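Galactokinase (Bifidobacterium longum subsp. infantis ATCC 15697 = JCM 1222 = DSM 20088, PDB 6TEQ) probably catalyses the ATP-dependent phosphorylation of galactose as a GHMP-family galactokinase, and here binds 2-deoxy-2-fluoro-galactose. Local coordinates at residues K75-S80 against D85-A90; A127-C132 against T146-L151; F223-Y228 against I374-K379; V314-F317 against K323-G326. All blocks are in the same frame, centred on the assembly; numbering follows the deposited sequence.

Contacts 1 and 2 lie on the same side of the chain's centre and share a sheet: strand 75-80 runs beside strand 125-131, with Arg-77 O 2.8 Å from Ala-127 N and Val-79 O 2.9 Å from Phe-129 N. Ser-80 of contact 1, an ADP-binding residue although ADP itself is not bound in this model, lies about 5 Å from Phe-129 of contact 2, side chain to side chain. Contacts 3 and 4 touch in the C-terminal half, Phe-223 CD1 coming 3.6 Å from Phe-317 CE2. The side chain of Phe-223 is about 11 Å from that of Arg-40 in the galactose pocket. Centres of contacts 1 and 4 are about 45 Å apart.

Contact 1: residues K75-S80 against D85-A90; sequences KVRVVS and DKVAEA
Val-76 and Ala-90 form an antiparallel hydrogen-bonded pair, as do Val-78 and Ala-88, with the non-hydrogen-bonded pair Arg-77 and Glu-89 between them. Each hydrogen-bonded pair carries two bonds, from Val-76 N to Ala-90 O (2.9 Å) and back, and from Ala-88 N to Val-78 O (2.9 Å) and back. In the bond from Val-76 N the donor stands 32° out of the Ala-90 carbonyl plane. Past the last pair a water takes over: it accepts from Ser-80 N at 2.8 Å and also lies 2.8 Å from Lys-86 O. On the face of Val-78 and Ala-88, CG2 of Val-78 meets CB of Ala-88 at 4.0 Å; chi1 of -67° turns this methyl between the backbone N and carbonyl carbon. On the other face CB of Arg-77 meets CG1 of Val-87 at 4.0 Å, while its guanidinium reaches away to a salt bridge with Asp-126. Further out, Val-76, Val-78 and Ala-90 pack on helix 105-116, and Val-79 and Val-87 both touch Thr-26 of helix 12-27. Backbone polarity chiefly holds the hairpin together, apolar side chains bed it against a helix on each face, and Asp-126 probably offsets the charge of Arg-77.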
loop_
_atom_site.group_PDB
_atom_site.type_symbol
_atom_site.label_atom_id
_atom_site.label_comp_id
_atom_site.label_asym_id
_atom_site.label_seq_id
_atom_site.Cartn_x
_atom_site.Cartn_y
_atom_site.Cartn_z
ATOM N N LYS A 75 -24.008 16.831 1.416
ATOM C CA LYS A 75 -23.734 16.160 2.704
ATOM C C LYS A 75 -23.038 14.816 2.432
ATOM O O LYS A 75 -23.393 14.124 1.490
ATOM C CB LYS A 75 -24.992 15.948 3.544
ATOM C CG LYS A 75 -25.570 17.234 4.130
ATOM C CD LYS A 75 -26.775 17.033 4.990
ATOM C CE LYS A 75 -27.249 18.306 5.650
ATOM N NZ LYS A 75 -28.678 18.590 5.358
ATOM N N VAL A 76 -22.088 14.481 3.277
ATOM C CA VAL A 76 -21.340 13.198 3.275
ATOM C C VAL A 76 -21.465 12.620 4.665
ATOM O O VAL A 76 -20.965 13.253 5.609
ATOM C CB VAL A 76 -19.874 13.326 2.867
ATOM C CG1 VAL A 76 -19.217 11.966 3.052
ATOM C CG2 VAL A 76 -19.742 13.831 1.438
ATOM N N ARG A 77 -22.173 11.507 4.726
ATOM C CA ARG A 77 -22.271 10.686 5.940
ATOM C C ARG A 77 -21.470 9.408 5.702
ATOM O O ARG A 77 -21.737 8.699 4.749
ATOM C CB ARG A 77 -23.685 10.395 6.393
ATOM C CG ARG A 77 -24.489 11.626 6.732
ATOM C CD ARG A 77 -25.853 11.308 7.241
ATOM N NE ARG A 77 -26.634 10.633 6.260
ATOM C CZ ARG A 77 -27.795 10.055 6.501
ATOM N NH1 ARG A 77 -28.323 10.063 7.719
ATOM N NH2 ARG A 77 -28.422 9.454 5.509
ATOM N N VAL A 78 -20.663 9.030 6.668
ATOM C CA VAL A 78 -19.924 7.759 6.598
ATOM C C VAL A 78 -19.949 7.101 7.968
ATOM O O VAL A 78 -19.856 7.773 9.011
ATOM C CB VAL A 78 -18.478 7.979 6.104
ATOM C CG1 VAL A 78 -18.469 8.428 4.665
ATOM C CG2 VAL A 78 -17.664 8.893 6.931
ATOM N N VAL A 79 -19.948 5.787 7.941
ATOM C CA VAL A 79 -19.869 4.975 9.167
ATOM C C VAL A 79 -18.916 3.827 8.864
ATOM O O VAL A 79 -18.853 3.387 7.677
ATOM C CB VAL A 79 -21.258 4.542 9.635
ATOM C CG1 VAL A 79 -21.908 3.669 8.574
ATOM C CG2 VAL A 79 -21.222 3.855 11.016
ATOM N N SER A 80 -18.248 3.326 9.883
ATOM C CA SER A 80 -17.348 2.165 9.727
ATOM C C SER A 80 -17.746 1.091 10.703
ATOM O O SER A 80 -18.123 1.467 11.824
ATOM C CB SER A 80 -15.912 2.597 10.002
ATOM O OG SER A 80 -15.027 1.483 10.139
ATOM N N ASP A 85 -21.745 2.952 15.803
ATOM C CA ASP A 85 -22.673 3.918 16.432
ATOM C C ASP A 85 -22.183 5.351 16.220
ATOM O O ASP A 85 -22.886 6.246 16.643
ATOM C CB ASP A 85 -22.792 3.600 17.906
ATOM C CG ASP A 85 -23.561 2.313 18.151
ATOM O OD1 ASP A 85 -23.866 1.600 17.169
ATOM O OD2 ASP A 85 -23.883 2.058 19.309
ATOM N N LYS A 86 -21.086 5.567 15.492
ATOM C CA LYS A 86 -20.461 6.901 15.290
ATOM C C LYS A 86 -20.465 7.242 13.781
ATOM O O LYS A 86 -19.515 6.937 13.065
ATOM C CB LYS A 86 -19.041 6.899 15.872
ATOM C CG LYS A 86 -18.552 8.189 16.519
ATOM C CD LYS A 86 -17.215 7.976 17.210
ATOM C CE LYS A 86 -16.796 9.104 18.123
ATOM N NZ LYS A 86 -16.134 10.206 17.392
ATOM N N VAL A 87 -21.520 7.899 13.327
ATOM C CA VAL A 87 -21.654 8.454 11.958
ATOM C C VAL A 87 -20.947 9.814 11.904
ATOM O O VAL A 87 -21.242 10.747 12.693
ATOM C CB VAL A 87 -23.111 8.585 11.517
ATOM C CG1 VAL A 87 -23.147 9.114 10.114
ATOM C CG2 VAL A 87 -23.876 7.278 11.634
ATOM N N ALA A 88 -20.060 9.926 10.938
ATOM C CA ALA A 88 -19.323 11.169 10.694
ATOM C C ALA A 88 -20.042 11.923 9.588
ATOM O O ALA A 88 -20.380 11.330 8.589
ATOM C CB ALA A 88 -17.872 10.866 10.368
ATOM N N GLU A 89 -20.134 13.245 9.697
ATOM C CA GLU A 89 -21.004 14.041 8.792
ATOM C C GLU A 89 -20.243 15.320 8.420
ATOM O O GLU A 89 -19.860 16.049 9.357
ATOM C CB GLU A 89 -22.367 14.171 9.501
ATOM C CG GLU A 89 -23.108 15.473 9.259
ATOM C CD GLU A 89 -23.861 15.566 7.959
ATOM O OE1 GLU A 89 -23.290 15.148 6.937
ATOM O OE2 GLU A 89 -24.984 16.104 7.964
ATOM N N ALA A 90 -20.008 15.560 7.115
ATOM C CA ALA A 90 -19.310 16.757 6.610
ATOM C C ALA A 90 -20.146 17.254 5.443
ATOM O O ALA A 90 -21.116 16.558 5.034
ATOM C CB ALA A 90 -17.862 16.495 6.219
HETATM O O HOH W 1 -17.964 4.782 12.289
#

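Contact 2: residues A127-C132 against T146-L151; sequences AAFVSC and TCSTAL
Phe-129, on strand 125-131, faces helix 141-156 at a distance, its CA 9.3 Å from the CA of Ser-148, and the phenyl ring spans the gap. With CG anti to the carbonyl carbon (chi1 -66°), the ring carries its far edge to the helix. There the hydroxyl of Thr-149 lies near the ring plane, OG1 3.3 Å from CZ and 3.5 Å from CE1 of Phe-129, and the two side chains cross at about a right angle. Ser-148 adds a looser touch at the same edge, its OG 3.9 Å from CE1 of Phe-129. Both oxygens therefore meet ring C-H groups and neither sits over the pi face, an arrangement that is probably mildly favourable electrostatically. These buried hydroxyls are also satisfied within their own helix: OG of Ser-148 shares its one proton between the carbonyls of Ala-144 and Met-145, and OG1 of Thr-149 bonds to that of Met-145. Ile-66 of strand 54-70 touches Phe-129, Ser-148 and Thr-149 alike, and Pro-107 at the start of helix 105-116 packs on Phe-129 and Thr-149. Helix 141-156 lies against the sheet of strands 54-70, 75-80 and 125-131, with helices 105-116, 165-183 and 190-197 around it.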
loop_
_atom_site.group_PDB
_atom_site.type_symbol
_atom_site.label_atom_id
_atom_site.label_comp_id
_atom_site.label_asym_id
_atom_site.label_seq_id
_atom_site.Cartn_x
_atom_site.Cartn_y
_atom_site.Cartn_z
ATOM N N ALA A 127 -22.300 6.506 3.091
ATOM C CA ALA A 127 -21.535 5.253 2.951
ATOM C C ALA A 127 -21.365 4.537 4.284
ATOM O O ALA A 127 -21.262 5.203 5.358
ATOM C CB ALA A 127 -20.208 5.482 2.263
ATOM N N ALA A 128 -21.192 3.250 4.129
ATOM C CA ALA A 128 -20.844 2.317 5.217
ATOM C C ALA A 128 -19.664 1.472 4.745
ATOM O O ALA A 128 -19.679 0.871 3.677
ATOM C CB ALA A 128 -21.974 1.442 5.622
ATOM N N PHE A 129 -18.651 1.422 5.577
ATOM C CA PHE A 129 -17.431 0.617 5.314
ATOM C C PHE A 129 -17.331 -0.567 6.291
ATOM O O PHE A 129 -17.507 -0.398 7.517
ATOM C CB PHE A 129 -16.193 1.488 5.578
ATOM C CG PHE A 129 -16.073 2.608 4.628
ATOM C CD1 PHE A 129 -15.440 2.398 3.422
ATOM C CD2 PHE A 129 -16.686 3.828 4.864
ATOM C CE1 PHE A 129 -15.277 3.447 2.533
ATOM C CE2 PHE A 129 -16.543 4.860 3.959
ATOM C CZ PHE A 129 -15.889 4.653 2.788
ATOM N N VAL A 130 -17.006 -1.725 5.742
ATOM C CA VAL A 130 -16.599 -2.941 6.465
ATOM C C VAL A 130 -15.281 -3.386 5.827
ATOM O O VAL A 130 -15.217 -3.484 4.629
ATOM C CB VAL A 130 -17.656 -4.054 6.449
ATOM C CG1 VAL A 130 -17.086 -5.277 7.083
ATOM C CG2 VAL A 130 -18.949 -3.577 7.152
ATOM N N SER A 131 -14.236 -3.591 6.650
ATOM C CA SER A 131 -12.922 -3.994 6.146
ATOM C C SER A 131 -12.403 -5.233 6.859
ATOM O O SER A 131 -12.722 -5.439 8.042
ATOM C CB SER A 131 -11.962 -2.822 6.282
ATOM O OG SER A 131 -10.741 -3.075 5.643
ATOM N N CYS A 132 -11.504 -5.942 6.199
ATOM C CA CYS A 132 -10.639 -6.919 6.866
ATOM C C CYS A 132 -9.152 -6.581 6.594
ATOM O O CYS A 132 -8.339 -7.476 6.810
ATOM C CB CYS A 132 -10.999 -8.319 6.435
ATOM S SG CYS A 132 -10.782 -8.579 4.659
ATOM N N THR A 146 -9.851 4.777 0.428
ATOM C CA THR A 146 -9.932 5.878 -0.561
ATOM C C THR A 146 -10.246 5.312 -1.938
ATOM O O THR A 146 -11.019 5.942 -2.667
ATOM C CB THR A 146 -8.697 6.793 -0.575
ATOM O OG1 THR A 146 -7.541 5.962 -0.892
ATOM C CG2 THR A 146 -8.526 7.558 0.709
ATOM N N CYS A 147 -9.662 4.199 -2.342
ATOM C CA CYS A 147 -9.876 3.639 -3.682
ATOM C C CYS A 147 -11.267 3.009 -3.820
ATOM O O CYS A 147 -11.899 3.193 -4.904
ATOM C CB CYS A 147 -8.742 2.668 -4.035
ATOM S SG CYS A 147 -7.181 3.541 -4.255
ATOM N N SER A 148 -11.770 2.382 -2.757
ATOM C CA SER A 148 -13.157 1.807 -2.839
ATOM C C SER A 148 -14.136 2.976 -2.987
ATOM O O SER A 148 -15.028 2.878 -3.787
ATOM C CB SER A 148 -13.522 0.990 -1.649
ATOM O OG SER A 148 -13.427 1.680 -0.425
ATOM N N THR A 149 -13.883 4.072 -2.279
ATOM C CA THR A 149 -14.791 5.262 -2.339
ATOM C C THR A 149 -14.684 5.876 -3.744
ATOM O O THR A 149 -15.707 6.237 -4.285
ATOM C CB THR A 149 -14.408 6.281 -1.285
ATOM O OG1 THR A 149 -14.418 5.722 0.026
ATOM C CG2 THR A 149 -15.347 7.465 -1.284
ATOM N N ALA A 150 -13.487 5.991 -4.293
ATOM C CA ALA A 150 -13.264 6.637 -5.614
ATOM C C ALA A 150 -13.968 5.790 -6.657
ATOM O O ALA A 150 -14.639 6.333 -7.521
ATOM C CB ALA A 150 -11.772 6.745 -5.919
ATOM N N LEU A 151 -13.896 4.455 -6.559
ATOM C CA LEU A 151 -14.552 3.608 -7.571
ATOM C C LEU A 151 -16.067 3.740 -7.432
ATOM O O LEU A 151 -16.773 3.821 -8.464
ATOM C CB LEU A 151 -14.108 2.163 -7.411
ATOM C CG LEU A 151 -14.399 1.265 -8.599
ATOM C CD1 LEU A 151 -13.582 1.620 -9.842
ATOM C CD2 LEU A 151 -14.206 -0.165 -8.201
#

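Contact 3: residues F223-Y228 against I374-K379; sequences FDLDKY and IALVDK
Leu-376 and Leu-225 meet methyl to methyl, CD2 of one 4.1 Å from CD2 of the other, with the two side chains at a slant to each other. The same CD2 of Leu-376 also approaches CZ of Phe-223 at 4.4 Å, coming in obliquely to the ring, so that one branch of this leucine fits against two residues of the loop. Its chi1 of -77° sets CG beside the backbone N and lets the branch reach over to the loop, whereas the CB of Leu-225 already points toward the strand. Segment 223-228 is the link from strand 218-222, part of the large sheet that includes strands 33-42 and 54-70, to strand 230-236, which pairs with 372-378 in a second, five-stranded sheet; the contact therefore lies where the chain passes between the two sheets of this GHMP-type kinase. Leu-232 of strand 230-236 packs on both leucines, and Phe-329 of helix 322-338 meets Leu-376 as well. The loop is shaped by turns of its own. Asp-224 OD1 accepts weak bonds from Asp-226 N (3.0 Å) and Lys-227 N (3.3 Å), the first closing an Asx turn, while Lys-227 N bonds to Asp-224 O and Tyr-228 N to Leu-225 O. Within it, CG of Lys-227 lies over the centre of the Tyr-228 ring, 4.0 Å above its plane. At the edge of the contact a water sits 2.8 Å from both Tyr-228 O and Asp-378 OD1, and that carboxylate oxygen is also bonded by the hydroxyl of Tyr-360.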
loop_
_atom_site.group_PDB
_atom_site.type_symbol
_atom_site.label_atom_id
_atom_site.label_comp_id
_atom_site.label_asym_id
_atom_site.label_seq_id
_atom_site.Cartn_x
_atom_site.Cartn_y
_atom_site.Cartn_z
ATOM N N PHE A 223 3.110 -13.870 -10.913
ATOM C CA PHE A 223 3.430 -14.069 -9.497
ATOM C C PHE A 223 2.586 -15.224 -8.980
ATOM O O PHE A 223 1.675 -15.023 -8.170
ATOM C CB PHE A 223 3.300 -12.776 -8.685
ATOM C CG PHE A 223 4.005 -12.906 -7.368
ATOM C CD1 PHE A 223 5.372 -12.971 -7.287
ATOM C CD2 PHE A 223 3.263 -12.991 -6.186
ATOM C CE1 PHE A 223 5.987 -13.099 -6.045
ATOM C CE2 PHE A 223 3.881 -13.111 -4.968
ATOM C CZ PHE A 223 5.231 -13.222 -4.911
ATOM N N ASP A 224 2.855 -16.397 -9.509
ATOM C CA ASP A 224 2.048 -17.588 -9.185
ATOM C C ASP A 224 2.852 -18.369 -8.138
ATOM O O ASP A 224 3.763 -19.102 -8.508
ATOM C CB ASP A 224 1.774 -18.406 -10.427
ATOM C CG ASP A 224 1.038 -19.684 -10.151
ATOM O OD1 ASP A 224 0.715 -19.959 -8.954
ATOM O OD2 ASP A 224 0.698 -20.331 -11.161
ATOM N N LEU A 225 2.567 -18.175 -6.864
ATOM C CA LEU A 225 3.329 -18.864 -5.798
ATOM C C LEU A 225 3.191 -20.390 -5.922
ATOM O O LEU A 225 4.142 -21.091 -5.608
ATOM C CB LEU A 225 2.780 -18.405 -4.452
ATOM C CG LEU A 225 3.032 -16.945 -4.133
ATOM C CD1 LEU A 225 2.094 -16.461 -3.075
ATOM C CD2 LEU A 225 4.456 -16.695 -3.725
ATOM N N ASP A 226 2.085 -20.885 -6.446
ATOM C CA ASP A 226 1.801 -22.348 -6.538
ATOM C C ASP A 226 2.737 -22.995 -7.565
ATOM O O ASP A 226 3.151 -24.149 -7.364
ATOM C CB ASP A 226 0.358 -22.596 -6.952
ATOM C CG ASP A 226 -0.700 -22.171 -5.931
ATOM O OD1 ASP A 226 -0.404 -22.051 -4.752
ATOM O OD2 ASP A 226 -1.829 -21.954 -6.352
ATOM N N LYS A 227 3.127 -22.223 -8.605
ATOM C CA LYS A 227 3.993 -22.753 -9.685
ATOM C C LYS A 227 5.320 -23.215 -9.046
ATOM O O LYS A 227 5.946 -24.135 -9.571
ATOM C CB LYS A 227 4.227 -21.656 -10.740
ATOM C CG LYS A 227 5.130 -22.044 -11.894
ATOM C CD LYS A 227 5.346 -20.935 -12.888
ATOM C CE LYS A 227 6.316 -21.389 -13.957
ATOM N NZ LYS A 227 6.228 -20.548 -15.159
ATOM N N TYR A 228 5.760 -22.558 -7.963
ATOM C CA TYR A 228 7.051 -22.818 -7.313
ATOM C C TYR A 228 6.863 -23.444 -5.927
ATOM O O TYR A 228 7.859 -23.518 -5.188
ATOM C CB TYR A 228 7.874 -21.558 -7.262
ATOM C CG TYR A 228 7.990 -20.905 -8.618
ATOM C CD1 TYR A 228 8.849 -21.403 -9.566
ATOM C CD2 TYR A 228 7.352 -19.726 -8.920
ATOM C CE1 TYR A 228 8.931 -20.849 -10.832
ATOM C CE2 TYR A 228 7.500 -19.103 -10.145
ATOM C CZ TYR A 228 8.285 -19.675 -11.125
ATOM O OH TYR A 228 8.406 -19.129 -12.368
ATOM N N ILE A 374 7.017 -9.624 5.340
ATOM C CA ILE A 374 6.687 -10.683 4.391
ATOM C C ILE A 374 7.896 -11.593 4.264
ATOM O O ILE A 374 9.029 -11.196 4.470
ATOM C CB ILE A 374 6.244 -10.109 3.050
ATOM C CG1 ILE A 374 7.409 -9.496 2.296
ATOM C CG2 ILE A 374 5.072 -9.150 3.257
ATOM C CD1 ILE A 374 7.065 -8.896 0.957
ATOM N N ALA A 375 7.606 -12.823 3.906
ATOM C CA ALA A 375 8.633 -13.831 3.668
ATOM C C ALA A 375 8.188 -14.781 2.578
ATOM O O ALA A 375 7.023 -15.283 2.586
ATOM C CB ALA A 375 8.920 -14.573 4.971
ATOM N N LEU A 376 9.112 -15.083 1.692
ATOM C CA LEU A 376 8.956 -16.150 0.701
ATOM C C LEU A 376 9.385 -17.396 1.448
ATOM O O LEU A 376 10.530 -17.486 1.823
ATOM C CB LEU A 376 9.808 -15.891 -0.530
ATOM C CG LEU A 376 9.276 -14.856 -1.480
ATOM C CD1 LEU A 376 10.384 -14.535 -2.520
ATOM C CD2 LEU A 376 8.003 -15.309 -2.187
ATOM N N VAL A 377 8.464 -18.351 1.554
ATOM C CA VAL A 377 8.703 -19.599 2.268
ATOM C C VAL A 377 8.176 -20.753 1.426
ATOM O O VAL A 377 7.369 -20.541 0.530
ATOM C CB VAL A 377 8.052 -19.578 3.655
ATOM C CG1 VAL A 377 8.446 -18.360 4.431
ATOM C CG2 VAL A 377 6.555 -19.694 3.568
ATOM N N ASP A 378 8.603 -21.962 1.761
ATOM C CA ASP A 378 7.991 -23.120 1.077
ATOM C C ASP A 378 6.532 -23.273 1.479
ATOM O O ASP A 378 6.152 -23.023 2.653
ATOM C CB ASP A 378 8.734 -24.411 1.337
ATOM C CG ASP A 378 10.106 -24.443 0.657
ATOM O OD1 ASP A 378 10.218 -23.968 -0.515
ATOM O OD2 ASP A 378 11.043 -24.827 1.312
ATOM N N LYS A 379 5.736 -23.740 0.543
ATOM C CA LYS A 379 4.320 -24.011 0.823
ATOM C C LYS A 379 4.243 -24.932 2.027
ATOM O O LYS A 379 4.981 -25.953 2.026
ATOM C CB LYS A 379 3.738 -24.740 -0.360
ATOM C CG LYS A 379 2.279 -25.126 -0.320
ATOM C CD LYS A 379 1.851 -26.131 -1.431
ATOM C CE LYS A 379 2.879 -27.098 -2.034
ATOM N NZ LYS A 379 2.358 -27.640 -3.314
HETATM O O HOH W 2 9.541 -24.521 -3.136
#

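Contact 4: residues V314-F317 against K323-G326; sequences VRAF and KAAG
Phe-317 puts the edge of its ring against Ala-325, whose CB lies near the ring plane, 4.3 Å from CD1. The two faces of the same ring are taken by other aromatics: Phe-223 meets one, the planes about 35° apart, and Tyr-228 comes edge-on to the opposite one as a T-shaped stack. With chi1 at -154°, CG stands roughly anti to the backbone N, which directs the ring into this aromatic slot. Beside it, the methyl of Ala-316 points at the second helix. Its CB is 4.0 Å from CB of Ala-324, 4.2 Å from CB of Ala-325 and 3.8 Å from the backbone N of Ala-325, so it rests between the two alanine methyls and close to the main chain. Such small side chains let the backbones draw near, with CA of Ala-316 5.4 Å from CA of Ala-325. The second helix has just begun here, and Asp-321 OD1 accepts a hydrogen bond from Ala-324 N near its start. Helix 294-318 and helix 322-338 are joined by a short loop, and the contact lies at the turn between them; the latter helix goes on to cover strand 372-378, Leu-376 of that strand also touching Ala-325.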
loop_
_atom_site.group_PDB
_atom_site.type_symbol
_atom_site.label_atom_id
_atom_site.label_comp_id
_atom_site.label_asym_id
_atom_site.label_seq_id
_atom_site.Cartn_x
_atom_site.Cartn_y
_atom_site.Cartn_z
ATOM N N VAL A 314 12.244 -9.005 -10.617
ATOM C CA VAL A 314 11.379 -9.375 -11.745
ATOM C C VAL A 314 12.113 -10.458 -12.558
ATOM O O VAL A 314 11.484 -11.433 -12.970
ATOM C CB VAL A 314 11.048 -8.092 -12.535
ATOM C CG1 VAL A 314 10.508 -8.383 -13.885
ATOM C CG2 VAL A 314 10.071 -7.221 -11.713
ATOM N N ARG A 315 13.395 -10.319 -12.760
ATOM C CA ARG A 315 14.164 -11.300 -13.546
ATOM C C ARG A 315 14.279 -12.621 -12.752
ATOM O O ARG A 315 13.968 -13.701 -13.317
ATOM C CB ARG A 315 15.548 -10.755 -13.848
ATOM C CG ARG A 315 16.422 -11.790 -14.536
ATOM C CD ARG A 315 17.804 -11.271 -14.691
ATOM N NE ARG A 315 17.853 -10.276 -15.735
ATOM C CZ ARG A 315 18.969 -9.659 -16.108
ATOM N NH1 ARG A 315 20.145 -9.951 -15.532
ATOM N NH2 ARG A 315 18.877 -8.776 -17.083
ATOM N N ALA A 316 14.603 -12.541 -11.465
ATOM C CA ALA A 316 14.817 -13.759 -10.643
ATOM C C ALA A 316 13.539 -14.568 -10.590
ATOM O O ALA A 316 13.539 -15.777 -10.745
ATOM C CB ALA A 316 15.305 -13.444 -9.258
ATOM N N PHE A 317 12.418 -13.896 -10.304
ATOM C CA PHE A 317 11.169 -14.649 -10.152
ATOM C C PHE A 317 10.759 -15.266 -11.483
ATOM O O PHE A 317 10.274 -16.406 -11.510
ATOM C CB PHE A 317 10.074 -13.779 -9.520
ATOM C CG PHE A 317 9.052 -14.585 -8.798
ATOM C CD1 PHE A 317 9.293 -15.012 -7.502
ATOM C CD2 PHE A 317 7.890 -14.984 -9.438
ATOM C CE1 PHE A 317 8.358 -15.807 -6.852
ATOM C CE2 PHE A 317 6.985 -15.808 -8.817
ATOM C CZ PHE A 317 7.237 -16.243 -7.537
ATOM N N LYS A 323 15.770 -18.690 -4.666
ATOM C CA LYS A 323 16.871 -18.281 -3.773
ATOM C C LYS A 323 17.304 -16.863 -4.080
ATOM O O LYS A 323 17.502 -16.111 -3.156
ATOM C CB LYS A 323 18.000 -19.324 -3.837
ATOM C CG LYS A 323 17.627 -20.691 -3.244
ATOM C CD LYS A 323 18.825 -21.656 -3.219
ATOM C CE LYS A 323 18.640 -23.018 -2.602
ATOM N N ALA A 324 17.499 -16.544 -5.355
ATOM C CA ALA A 324 17.908 -15.193 -5.768
ATOM C C ALA A 324 16.804 -14.200 -5.393
ATOM O O ALA A 324 17.126 -13.123 -4.850
ATOM C CB ALA A 324 18.260 -15.196 -7.235
ATOM N N ALA A 325 15.556 -14.556 -5.609
ATOM C CA ALA A 325 14.414 -13.685 -5.261
ATOM C C ALA A 325 14.463 -13.393 -3.758
ATOM O O ALA A 325 14.300 -12.224 -3.321
ATOM C CB ALA A 325 13.125 -14.311 -5.725
ATOM N N GLY A 326 14.657 -14.444 -2.965
ATOM C CA GLY A 326 14.741 -14.291 -1.506
ATOM C C GLY A 326 15.927 -13.449 -1.083
ATOM O O GLY A 326 15.763 -12.617 -0.177
#